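PDB 3FT1: Phl p 3 allergen from Phleum pratense, which is a major grass pollen allergen recognised by IgE and, as a secreted relative of the expansin C-terminal domain, may bind plant cell-wall polysaccharides. Local coordinates for residues 1-7 and 19-25; 61-67 and 79-85; 28-34 and 67-73. All blocks are in the same frame, centred on the assembly; numbering follows the deposited sequence.

In the fold
From the N terminus the chain first closes contact 1, the hairpin of strands 3-8 and 16-24, with 11 residues between its segments. Segment 28-34 then opens contact 3 but meets 67-73 only after 32 intervening residues, which include strands 44-49 and 52-56. Before contact 3 is complete, contact 2 has begun at 61-67, and it closes at 79-85, so contacts 2 and 3 cross while contact 1 precedes both. Strand 65-71 serves both later contacts, which share F67. F6, L19 and V4 of contact 1 pack against F67, F69 and F79, tying the N-terminal hairpin to strands 65-71 and 76-83, and I21 touches L30 and V33 of strand 30-36.

Contact 1 of 3, residues 1-7 and 19-25; sequences AVQVTFT and LDIKYTR
T7 and D20 exchange two backbone hydrogen bonds, T7 N to D20 O and D20 N to T7 O, each 2.9 Å long. T5 with K22 and Q3 with T24 repeat the pattern, and the straightest of the six bonds runs from Q3 N to T24 O with an N-H...O angle of 171°. D20 O is gripped a second time by a water that donates to it and also bonds T5 OG1 and T7 OG1; T7 OG1 has a further partner in T92 OG1. On the same face of the sheet K22 passes close to T5, with K22 CB 3.4 Å from T5 OG1. Its chain then bends at chi2 and chi4, which brings K22 NZ within 2.6 Å of D20 OD1, a salt bridge on the syn lone pair.

This is the ladder of a beta hairpin in the expansin C-terminal domain: the strands 3-7 and 19-24 run antiparallel at 168°, their axes 4.6 Å apart at closest approach.

The non-hydrogen-bonded pairs V4-Y23 and F6-I21 send their side chains to the opposite, inner face. There V4 CG2 lies beside I21 CG2 at 3.8 Å, both side chains pointing the same way. L19 CD1 sits at the edge of the F6 ring, 4.1 Å from F6 CD1. V2 divides its branches: CG1, anti to the backbone N (chi1 174°), reaches Y23 CE1 at 3.5 Å, whereas CG2 lies in plane at the edge of the R25 guanidinium, whose NH1 forms a salt bridge with D28. Farther inward, V4 and I21 both rest on F69.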
loop_
_atom_site.group_PDB
_atom_site.type_symbol
_atom_site.label_atom_id
_atom_site.label_comp_id
_atom_site.label_asym_id
_atom_site.label_seq_id
_atom_site.Cartn_x
_atom_site.Cartn_y
_atom_site.Cartn_z
ATOM N N ALA A 1 -8.586 -7.825 14.147
ATOM C CA ALA A 1 -8.056 -8.157 12.830
ATOM C C ALA A 1 -7.548 -6.890 12.165
ATOM O O ALA A 1 -7.796 -5.783 12.649
ATOM C CB ALA A 1 -9.136 -8.806 11.976
ATOM N N VAL A 2 -6.843 -7.051 11.051
ATOM C CA VAL A 2 -6.358 -5.906 10.296
ATOM C C VAL A 2 -7.185 -5.772 9.019
ATOM O O VAL A 2 -7.242 -6.696 8.208
ATOM C CB VAL A 2 -4.851 -6.037 9.953
ATOM C CG1 VAL A 2 -4.407 -4.902 9.042
ATOM C CG2 VAL A 2 -4.020 -6.052 11.227
ATOM N N GLN A 3 -7.856 -4.632 8.879
ATOM C CA GLN A 3 -8.680 -4.349 7.715
ATOM C C GLN A 3 -8.044 -3.187 6.976
ATOM O O GLN A 3 -7.552 -2.247 7.595
ATOM C CB GLN A 3 -10.100 -3.974 8.155
ATOM C CG GLN A 3 -10.802 -5.081 8.914
ATOM C CD GLN A 3 -12.102 -4.639 9.583
ATOM O OE1 GLN A 3 -12.162 -3.591 10.233
ATOM N NE2 GLN A 3 -13.147 -5.450 9.431
ATOM N N VAL A 4 -8.035 -3.236 5.653
ATOM C CA VAL A 4 -7.373 -2.168 4.922
ATOM C C VAL A 4 -8.050 -1.895 3.592
ATOM O O VAL A 4 -8.584 -2.807 2.967
ATOM C CB VAL A 4 -5.880 -2.486 4.700
ATOM C CG1 VAL A 4 -5.711 -3.673 3.754
ATOM C CG2 VAL A 4 -5.149 -1.269 4.160
ATOM N N THR A 5 -8.058 -0.630 3.188
ATOM C CA THR A 5 -8.422 -0.276 1.821
ATOM C C THR A 5 -7.335 0.631 1.261
ATOM O O THR A 5 -6.679 1.364 2.009
ATOM C CB THR A 5 -9.796 0.448 1.719
ATOM O OG1 THR A 5 -9.758 1.677 2.453
ATOM C CG2 THR A 5 -10.934 -0.435 2.243
ATOM N N PHE A 6 -7.139 0.554 -0.055
ATOM C CA PHE A 6 -6.165 1.369 -0.761
ATOM C C PHE A 6 -6.940 2.104 -1.836
ATOM O O PHE A 6 -7.510 1.460 -2.710
ATOM C CB PHE A 6 -5.148 0.495 -1.499
ATOM C CG PHE A 6 -4.311 -0.400 -0.612
ATOM C CD1 PHE A 6 -3.006 -0.060 -0.302
ATOM C CD2 PHE A 6 -4.818 -1.598 -0.133
ATOM C CE1 PHE A 6 -2.227 -0.882 0.486
ATOM C CE2 PHE A 6 -4.043 -2.432 0.661
ATOM C CZ PHE A 6 -2.749 -2.075 0.969
ATOM N N THR A 7 -6.955 3.429 -1.788
ATOM C CA THR A 7 -7.610 4.208 -2.837
ATOM C C THR A 7 -6.569 4.978 -3.625
ATOM O O THR A 7 -5.804 5.757 -3.063
ATOM C CB THR A 7 -8.632 5.188 -2.256
ATOM O OG1 THR A 7 -9.562 4.466 -1.440
ATOM C CG2 THR A 7 -9.386 5.919 -3.378
ATOM N N LEU A 19 -1.504 6.915 -2.516
ATOM C CA LEU A 19 -2.533 6.041 -1.970
ATOM C C LEU A 19 -3.102 6.561 -0.676
ATOM O O LEU A 19 -2.361 6.824 0.278
ATOM C CB LEU A 19 -1.964 4.644 -1.712
ATOM C CG LEU A 19 -1.452 3.879 -2.930
ATOM C CD1 LEU A 19 -0.736 2.614 -2.475
ATOM C CD2 LEU A 19 -2.614 3.549 -3.858
ATOM N N ASP A 20 -4.422 6.698 -0.659
ATOM C CA ASP A 20 -5.165 6.853 0.580
ATOM C C ASP A 20 -5.327 5.462 1.161
ATOM O O ASP A 20 -6.111 4.652 0.671
ATOM C CB ASP A 20 -6.540 7.467 0.306
ATOM C CG ASP A 20 -7.347 7.679 1.569
ATOM O OD1 ASP A 20 -6.800 7.479 2.674
ATOM O OD2 ASP A 20 -8.535 8.052 1.457
ATOM N N ILE A 21 -4.554 5.170 2.195
ATOM C CA ILE A 21 -4.613 3.866 2.821
ATOM C C ILE A 21 -5.383 4.024 4.121
ATOM O O ILE A 21 -5.014 4.833 4.977
ATOM C CB ILE A 21 -3.187 3.308 3.097
ATOM C CG1 ILE A 21 -2.403 3.186 1.785
ATOM C CG2 ILE A 21 -3.261 1.962 3.814
ATOM C CD1 ILE A 21 -0.955 2.746 1.959
ATOM N N LYS A 22 -6.473 3.276 4.252
ATOM C CA LYS A 22 -7.252 3.273 5.477
ATOM C C LYS A 22 -6.977 1.966 6.197
ATOM O O LYS A 22 -7.422 0.901 5.771
ATOM C CB LYS A 22 -8.736 3.425 5.157
ATOM C CG LYS A 22 -9.094 4.829 4.696
ATOM C CD LYS A 22 -9.073 5.784 5.896
ATOM C CE LYS A 22 -9.440 7.206 5.512
ATOM N NZ LYS A 22 -8.357 7.886 4.755
ATOM N N TYR A 23 -6.227 2.066 7.290
ATOM C CA TYR A 23 -5.748 0.911 8.027
ATOM C C TYR A 23 -6.480 0.867 9.347
ATOM O O TYR A 23 -6.520 1.858 10.075
ATOM C CB TYR A 23 -4.243 1.056 8.266
ATOM C CG TYR A 23 -3.603 0.010 9.157
ATOM C CD1 TYR A 23 -2.981 -1.104 8.613
ATOM C CD2 TYR A 23 -3.591 0.157 10.544
ATOM C CE1 TYR A 23 -2.371 -2.055 9.419
ATOM C CE2 TYR A 23 -2.986 -0.791 11.360
ATOM C CZ TYR A 23 -2.377 -1.891 10.787
ATOM O OH TYR A 23 -1.775 -2.847 11.567
ATOM N N THR A 24 -7.067 -0.283 9.641
ATOM C CA THR A 24 -7.856 -0.462 10.847
ATOM C C THR A 24 -7.346 -1.662 11.621
ATOM O O THR A 24 -7.461 -2.797 11.160
ATOM C CB THR A 24 -9.328 -0.747 10.496
ATOM O OG1 THR A 24 -9.827 0.277 9.632
ATOM C CG2 THR A 24 -10.162 -0.802 11.743
ATOM N N ARG A 25 -6.785 -1.404 12.801
ATOM C CA ARG A 25 -6.421 -2.467 13.732
ATOM C C ARG A 25 -6.701 -1.957 15.136
ATOM O O ARG A 25 -6.040 -1.037 15.597
ATOM C CB ARG A 25 -4.944 -2.855 13.615
ATOM C CG ARG A 25 -4.596 -4.038 14.517
ATOM C CD ARG A 25 -3.149 -4.507 14.439
ATOM N NE ARG A 25 -3.052 -5.810 15.094
ATOM C CZ ARG A 25 -2.671 -6.004 16.355
ATOM N NH1 ARG A 25 -2.292 -4.985 17.115
ATOM N NH2 ARG A 25 -2.655 -7.230 16.854
HETATM O O HOH W 1 -8.835 3.764 1.139
#

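Contact 2 of 3, residues 61-67 and 79-85; sequences LVGPFNF and FDEVIPT
P64 lies alongside the side chain of E81, both pointing the same way, with P64 CG 3.6 Å from E81 CD. A cis peptide bond precedes this ring. E81 stands at the corner of 79-85, and N66 fills the inside of that bend: its chi1 of -44° keeps CG beside the backbone N, and N66 OD1 receives E81 N at 2.7 Å. The donor is tilted 29° from the amide plane. A water bridges P64 O, N66 ND2 and E81 OE2.

On the inner face I83 is wedged between two rings. Its CD1 is set against F67, 3.9 Å from both CE2 and CZ, the side chains crossing at about a right angle, while I83 CB sits at the edge of F65. V82 CB meets the edge of F67. G63 CA covers one face of F65, 3.6 Å above its plane and toward the rim. Since G63 has no side chain, T85 OG1 can press close, 2.8 Å from G63 N, in a weak hydrogen bond.

F67 and F79 form a hydrogen-bonded pair; beyond the corner F65 O takes V82 N, and F65 N donates to I83 O at 2.7 Å. The arrangement is that of an antiparallel beta hairpin, 65-71 with 76-83, whose second strand breaks at a corner and changes face.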
loop_
_atom_site.group_PDB
_atom_site.type_symbol
_atom_site.label_atom_id
_atom_site.label_comp_id
_atom_site.label_asym_id
_atom_site.label_seq_id
_atom_site.Cartn_x
_atom_site.Cartn_y
_atom_site.Cartn_z
ATOM N N LEU A 61 6.338 1.515 -12.463
ATOM C CA LEU A 61 6.191 0.508 -11.432
ATOM C C LEU A 61 5.640 -0.774 -12.043
ATOM O O LEU A 61 4.820 -0.747 -12.970
ATOM C CB LEU A 61 5.276 1.035 -10.326
ATOM C CG LEU A 61 5.796 2.276 -9.599
ATOM C CD1 LEU A 61 4.693 2.957 -8.816
ATOM C CD2 LEU A 61 6.945 1.902 -8.680
ATOM N N VAL A 62 6.102 -1.903 -11.534
ATOM C CA VAL A 62 5.693 -3.191 -12.064
ATOM C C VAL A 62 4.813 -3.915 -11.052
ATOM O O VAL A 62 5.263 -4.257 -9.955
ATOM C CB VAL A 62 6.918 -4.049 -12.417
ATOM C CG1 VAL A 62 6.492 -5.438 -12.838
ATOM C CG2 VAL A 62 7.743 -3.372 -13.515
ATOM N N GLY A 63 3.553 -4.131 -11.427
ATOM C CA GLY A 63 2.595 -4.815 -10.582
ATOM C C GLY A 63 2.317 -6.227 -11.052
ATOM O O GLY A 63 2.926 -6.689 -12.016
ATOM N N PRO A 64 1.378 -6.918 -10.387
ATOM C CA PRO A 64 0.579 -6.377 -9.278
ATOM C C PRO A 64 1.424 -6.070 -8.042
ATOM O O PRO A 64 2.478 -6.666 -7.830
ATOM C CB PRO A 64 -0.427 -7.491 -8.985
ATOM C CG PRO A 64 0.147 -8.719 -9.588
ATOM C CD PRO A 64 0.995 -8.294 -10.740
ATOM N N PHE A 65 0.952 -5.140 -7.225
ATOM C CA PHE A 65 1.761 -4.617 -6.135
ATOM C C PHE A 65 1.459 -5.285 -4.797
ATOM O O PHE A 65 0.307 -5.507 -4.457
ATOM C CB PHE A 65 1.556 -3.105 -6.039
ATOM C CG PHE A 65 1.858 -2.378 -7.323
ATOM C CD1 PHE A 65 3.153 -2.304 -7.797
ATOM C CD2 PHE A 65 0.843 -1.791 -8.061
ATOM C CE1 PHE A 65 3.436 -1.648 -8.983
ATOM C CE2 PHE A 65 1.118 -1.132 -9.253
ATOM C CZ PHE A 65 2.420 -1.060 -9.708
ATOM N N ASN A 66 2.517 -5.589 -4.051
ATOM C CA ASN A 66 2.412 -6.133 -2.699
ATOM C C ASN A 66 2.775 -5.065 -1.682
ATOM O O ASN A 66 3.608 -4.200 -1.958
ATOM C CB ASN A 66 3.357 -7.329 -2.557
ATOM C CG ASN A 66 3.283 -8.253 -3.748
ATOM O OD1 ASN A 66 2.296 -8.966 -3.928
ATOM N ND2 ASN A 66 4.315 -8.223 -4.589
ATOM N N PHE A 67 2.143 -5.109 -0.515
ATOM C CA PHE A 67 2.368 -4.103 0.517
ATOM C C PHE A 67 2.644 -4.757 1.866
ATOM O O PHE A 67 1.930 -5.670 2.275
ATOM C CB PHE A 67 1.159 -3.165 0.626
ATOM C CG PHE A 67 0.938 -2.335 -0.608
ATOM C CD1 PHE A 67 1.557 -1.105 -0.743
ATOM C CD2 PHE A 67 0.159 -2.811 -1.650
ATOM C CE1 PHE A 67 1.390 -0.345 -1.897
ATOM C CE2 PHE A 67 -0.019 -2.059 -2.805
ATOM C CZ PHE A 67 0.594 -0.825 -2.925
ATOM N N PHE A 79 0.017 -7.764 2.427
ATOM C CA PHE A 79 -1.114 -7.939 1.534
ATOM C C PHE A 79 -0.567 -8.087 0.124
ATOM O O PHE A 79 0.082 -7.182 -0.394
ATOM C CB PHE A 79 -2.063 -6.745 1.636
ATOM C CG PHE A 79 -2.789 -6.677 2.946
ATOM C CD1 PHE A 79 -4.028 -7.285 3.097
ATOM C CD2 PHE A 79 -2.223 -6.039 4.038
ATOM C CE1 PHE A 79 -4.696 -7.238 4.306
ATOM C CE2 PHE A 79 -2.889 -5.993 5.248
ATOM C CZ PHE A 79 -4.119 -6.596 5.383
ATOM N N ASP A 80 -0.816 -9.243 -0.481
ATOM C CA ASP A 80 -0.173 -9.593 -1.741
ATOM C C ASP A 80 -1.035 -9.296 -2.962
ATOM O O ASP A 80 -2.243 -9.526 -2.954
ATOM C CB ASP A 80 0.255 -11.061 -1.730
ATOM C CG ASP A 80 1.355 -11.340 -0.711
ATOM O OD1 ASP A 80 2.523 -10.990 -0.980
ATOM O OD2 ASP A 80 1.050 -11.909 0.361
ATOM N N GLU A 81 -0.388 -8.783 -4.005
ATOM C CA GLU A 81 -1.033 -8.495 -5.286
ATOM C C GLU A 81 -2.368 -7.776 -5.098
ATOM O O GLU A 81 -3.408 -8.200 -5.601
ATOM C CB GLU A 81 -1.172 -9.776 -6.117
ATOM C CG GLU A 81 0.149 -10.548 -6.223
ATOM C CD GLU A 81 0.189 -11.518 -7.388
ATOM O OE1 GLU A 81 -0.882 -11.832 -7.947
ATOM O OE2 GLU A 81 1.301 -11.959 -7.747
ATOM N N VAL A 82 -2.306 -6.666 -4.379
ATOM C CA VAL A 82 -3.493 -5.900 -4.012
ATOM C C VAL A 82 -3.951 -4.929 -5.091
ATOM O O VAL A 82 -5.147 -4.697 -5.253
ATOM C CB VAL A 82 -3.245 -5.096 -2.726
ATOM C CG1 VAL A 82 -4.493 -4.286 -2.375
ATOM C CG2 VAL A 82 -2.887 -6.031 -1.600
ATOM N N ILE A 83 -2.992 -4.352 -5.805
ATOM C CA ILE A 83 -3.272 -3.371 -6.849
ATOM C C ILE A 83 -2.610 -3.802 -8.159
ATOM O O ILE A 83 -1.427 -4.163 -8.176
ATOM C CB ILE A 83 -2.750 -1.975 -6.439
ATOM C CG1 ILE A 83 -3.375 -1.556 -5.101
ATOM C CG2 ILE A 83 -2.999 -0.949 -7.544
ATOM C CD1 ILE A 83 -2.921 -0.214 -4.606
ATOM N N PRO A 84 -3.372 -3.782 -9.259
ATOM C CA PRO A 84 -2.814 -4.254 -10.529
ATOM C C PRO A 84 -1.922 -3.192 -11.107
ATOM O O PRO A 84 -2.026 -2.034 -10.711
ATOM C CB PRO A 84 -4.043 -4.407 -11.412
ATOM C CG PRO A 84 -5.002 -3.375 -10.891
ATOM C CD PRO A 84 -4.749 -3.279 -9.402
ATOM N N THR A 85 -1.053 -3.576 -12.035
ATOM C CA THR A 85 -0.235 -2.592 -12.720
ATOM C C THR A 85 -1.102 -1.500 -13.336
ATOM O O THR A 85 -0.819 -0.308 -13.184
ATOM C CB THR A 85 0.584 -3.260 -13.812
ATOM O OG1 THR A 85 1.380 -4.286 -13.215
ATOM C CG2 THR A 85 1.482 -2.250 -14.502
HETATM O O HOH W 2 3.297 -9.424 -7.337
HETATM O O HOH W 3 3.268 -11.574 -3.710
#

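Contact 3 of 3, residues 28-34 and 67-73; sequences DSLAEVE and FRFMSKG
R68 and E34 lie side by side with guanidinium and carboxylate planes 32° apart, and R68 grips side-on with two nitrogens. R68 NE reaches E34 OE1 at 2.7 Å, and R68 NH2 reaches E34 OE2 at 3.2 Å. Both oxygens sit at the edge of the guanidinium, within a few degrees of its plane, but the nitrogens stand well out of the carboxylate plane. The bend of R68 at chi3 (72°) turns its group toward E34, and W43 adds a cation-pi contact. A water donates to both E34 OE1 and R68 O.

At the F69 ring, V33 CG2 comes in obliquely, 3.6 Å from F69 CD1, with the two side chains pointing the same way. The D28 carboxylate takes three donors from these segments. G73 N uses the syn lone pair of D28 OD1 at 2.8 Å, and S29 N meets that oxygen on the anti side, out of plane. S71 OG donates to D28 OD2 at 2.6 Å from above the plane, while R25 NH1 adds a salt bridge to the same oxygen.

Between these ends the register slips by one. M70 O accepts from both A31 N at 2.8 Å and E32 N at 3.0 Å, so that A31 and E32 both face M70, a classic beta bulge; beyond it V33 with F69 and E34 with R68 keep regular antiparallel register.

Strand 30-36 bonds strand 65-71 along one edge and 44-49 along the other, while 65-71 continues to 76-83. Inward, L30 and V33 rest on W53 of strand 52-56, F69 on I21, and S71 on Y23 of strand 16-24.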
loop_
_atom_site.group_PDB
_atom_site.type_symbol
_atom_site.label_atom_id
_atom_site.label_comp_id
_atom_site.label_asym_id
_atom_site.label_seq_id
_atom_site.Cartn_x
_atom_site.Cartn_y
_atom_site.Cartn_z
ATOM N N ASP A 28 -4.453 0.106 17.671
ATOM C CA ASP A 28 -3.151 0.182 17.002
ATOM C C ASP A 28 -3.269 1.151 15.838
ATOM O O ASP A 28 -4.364 1.595 15.495
ATOM C CB ASP A 28 -2.758 -1.205 16.483
ATOM C CG ASP A 28 -1.239 -1.437 16.472
ATOM O OD1 ASP A 28 -0.458 -0.462 16.577
ATOM O OD2 ASP A 28 -0.837 -2.615 16.348
ATOM N N SER A 29 -2.141 1.489 15.228
ATOM C CA SER A 29 -2.160 2.354 14.058
ATOM C C SER A 29 -0.985 2.011 13.165
ATOM O O SER A 29 -0.063 1.320 13.576
ATOM C CB SER A 29 -2.117 3.832 14.455
ATOM O OG SER A 29 -0.928 4.136 15.168
ATOM N N LEU A 30 -1.033 2.493 11.933
ATOM C CA LEU A 30 -0.001 2.187 10.961
ATOM C C LEU A 30 1.265 2.973 11.284
ATOM O O LEU A 30 1.199 4.161 11.603
ATOM C CB LEU A 30 -0.519 2.566 9.579
ATOM C CG LEU A 30 0.109 1.985 8.324
ATOM C CD1 LEU A 30 0.367 0.495 8.471
ATOM C CD2 LEU A 30 -0.822 2.274 7.147
ATOM N N ALA A 31 2.416 2.309 11.204
ATOM C CA ALA A 31 3.704 2.959 11.402
ATOM C C ALA A 31 4.480 3.053 10.089
ATOM O O ALA A 31 4.996 4.119 9.737
ATOM C CB ALA A 31 4.526 2.212 12.444
ATOM N N GLU A 32 4.561 1.934 9.371
ATOM C CA GLU A 32 5.331 1.862 8.130
ATOM C C GLU A 32 4.509 1.148 7.067
ATOM O O GLU A 32 3.770 0.220 7.372
ATOM C CB GLU A 32 6.618 1.055 8.317
ATOM C CG GLU A 32 7.636 1.583 9.302
ATOM C CD GLU A 32 8.862 0.670 9.362
ATOM O OE1 GLU A 32 9.284 0.174 8.290
ATOM O OE2 GLU A 32 9.384 0.434 10.467
ATOM N N VAL A 33 4.665 1.573 5.819
ATOM C CA VAL A 33 4.121 0.849 4.678
ATOM C C VAL A 33 5.234 0.723 3.641
ATOM O O VAL A 33 5.899 1.708 3.329
ATOM C CB VAL A 33 2.968 1.626 4.026
ATOM C CG1 VAL A 33 2.474 0.901 2.774
ATOM C CG2 VAL A 33 1.842 1.835 5.010
ATOM N N GLU A 34 5.432 -0.479 3.104
ATOM C CA GLU A 34 6.405 -0.673 2.037
ATOM C C GLU A 34 5.764 -1.366 0.858
ATOM O O GLU A 34 4.831 -2.142 1.018
ATOM C CB GLU A 34 7.583 -1.521 2.524
ATOM C CG GLU A 34 8.343 -0.906 3.658
ATOM C CD GLU A 34 8.967 -1.956 4.545
ATOM O OE1 GLU A 34 8.209 -2.787 5.087
ATOM O OE2 GLU A 34 10.202 -1.944 4.698
ATOM N N PHE A 67 2.143 -5.109 -0.515
ATOM C CA PHE A 67 2.368 -4.103 0.517
ATOM C C PHE A 67 2.644 -4.757 1.866
ATOM O O PHE A 67 1.930 -5.670 2.275
ATOM C CB PHE A 67 1.159 -3.165 0.626
ATOM C CG PHE A 67 0.938 -2.335 -0.608
ATOM C CD1 PHE A 67 1.557 -1.105 -0.743
ATOM C CD2 PHE A 67 0.159 -2.811 -1.650
ATOM C CE1 PHE A 67 1.390 -0.345 -1.897
ATOM C CE2 PHE A 67 -0.019 -2.059 -2.805
ATOM C CZ PHE A 67 0.594 -0.825 -2.925
ATOM N N ARG A 68 3.692 -4.295 2.534
ATOM C CA ARG A 68 4.001 -4.760 3.886
ATOM C C ARG A 68 3.707 -3.639 4.854
ATOM O O ARG A 68 4.198 -2.515 4.681
ATOM C CB ARG A 68 5.463 -5.173 4.016
ATOM C CG ARG A 68 5.839 -5.597 5.431
ATOM C CD ARG A 68 7.133 -6.381 5.451
ATOM N NE ARG A 68 8.286 -5.524 5.200
ATOM C CZ ARG A 68 9.538 -5.969 5.119
ATOM N NH1 ARG A 68 9.795 -7.264 5.265
ATOM N NH2 ARG A 68 10.530 -5.122 4.895
ATOM N N PHE A 69 2.896 -3.950 5.862
ATOM C CA PHE A 69 2.554 -3.013 6.924
ATOM C C PHE A 69 3.251 -3.382 8.226
ATOM O O PHE A 69 3.340 -4.557 8.576
ATOM C CB PHE A 69 1.047 -3.032 7.188
ATOM C CG PHE A 69 0.215 -2.524 6.036
ATOM C CD1 PHE A 69 0.004 -1.170 5.868
ATOM C CD2 PHE A 69 -0.356 -3.400 5.134
ATOM C CE1 PHE A 69 -0.759 -0.696 4.822
ATOM C CE2 PHE A 69 -1.122 -2.929 4.081
ATOM C CZ PHE A 69 -1.318 -1.572 3.929
ATOM N N MET A 70 3.710 -2.366 8.947
ATOM C CA MET A 70 4.139 -2.523 10.334
ATOM C C MET A 70 3.355 -1.530 11.168
ATOM O O MET A 70 3.373 -0.329 10.888
ATOM C CB MET A 70 5.639 -2.247 10.472
ATOM C CG MET A 70 6.511 -3.369 9.967
ATOM S SD MET A 70 6.395 -4.824 11.031
ATOM C CE MET A 70 6.988 -4.155 12.585
ATOM N N SER A 71 2.630 -2.031 12.162
ATOM C CA SER A 71 1.855 -1.162 13.047
ATOM C C SER A 71 2.757 -0.566 14.121
ATOM O O SER A 71 3.880 -1.034 14.327
ATOM C CB SER A 71 0.716 -1.939 13.706
ATOM O OG SER A 71 1.195 -2.740 14.776
ATOM N N LYS A 72 2.274 0.472 14.800
ATOM C CA LYS A 72 3.016 1.054 15.912
ATOM C C LYS A 72 3.251 -0.002 16.982
ATOM O O LYS A 72 4.291 -0.016 17.637
ATOM C CB LYS A 72 2.261 2.243 16.520
ATOM C CG LYS A 72 2.716 3.603 16.025
ATOM C CD LYS A 72 2.012 4.003 14.746
ATOM C CE LYS A 72 2.541 5.333 14.224
ATOM N NZ LYS A 72 2.470 6.408 15.250
ATOM N N GLY A 73 2.272 -0.883 17.152
ATOM C CA GLY A 73 2.356 -1.959 18.125
ATOM C C GLY A 73 3.240 -3.124 17.707
ATOM O O GLY A 73 3.418 -4.076 18.464
HETATM O O HOH W 4 6.329 -1.942 6.638
#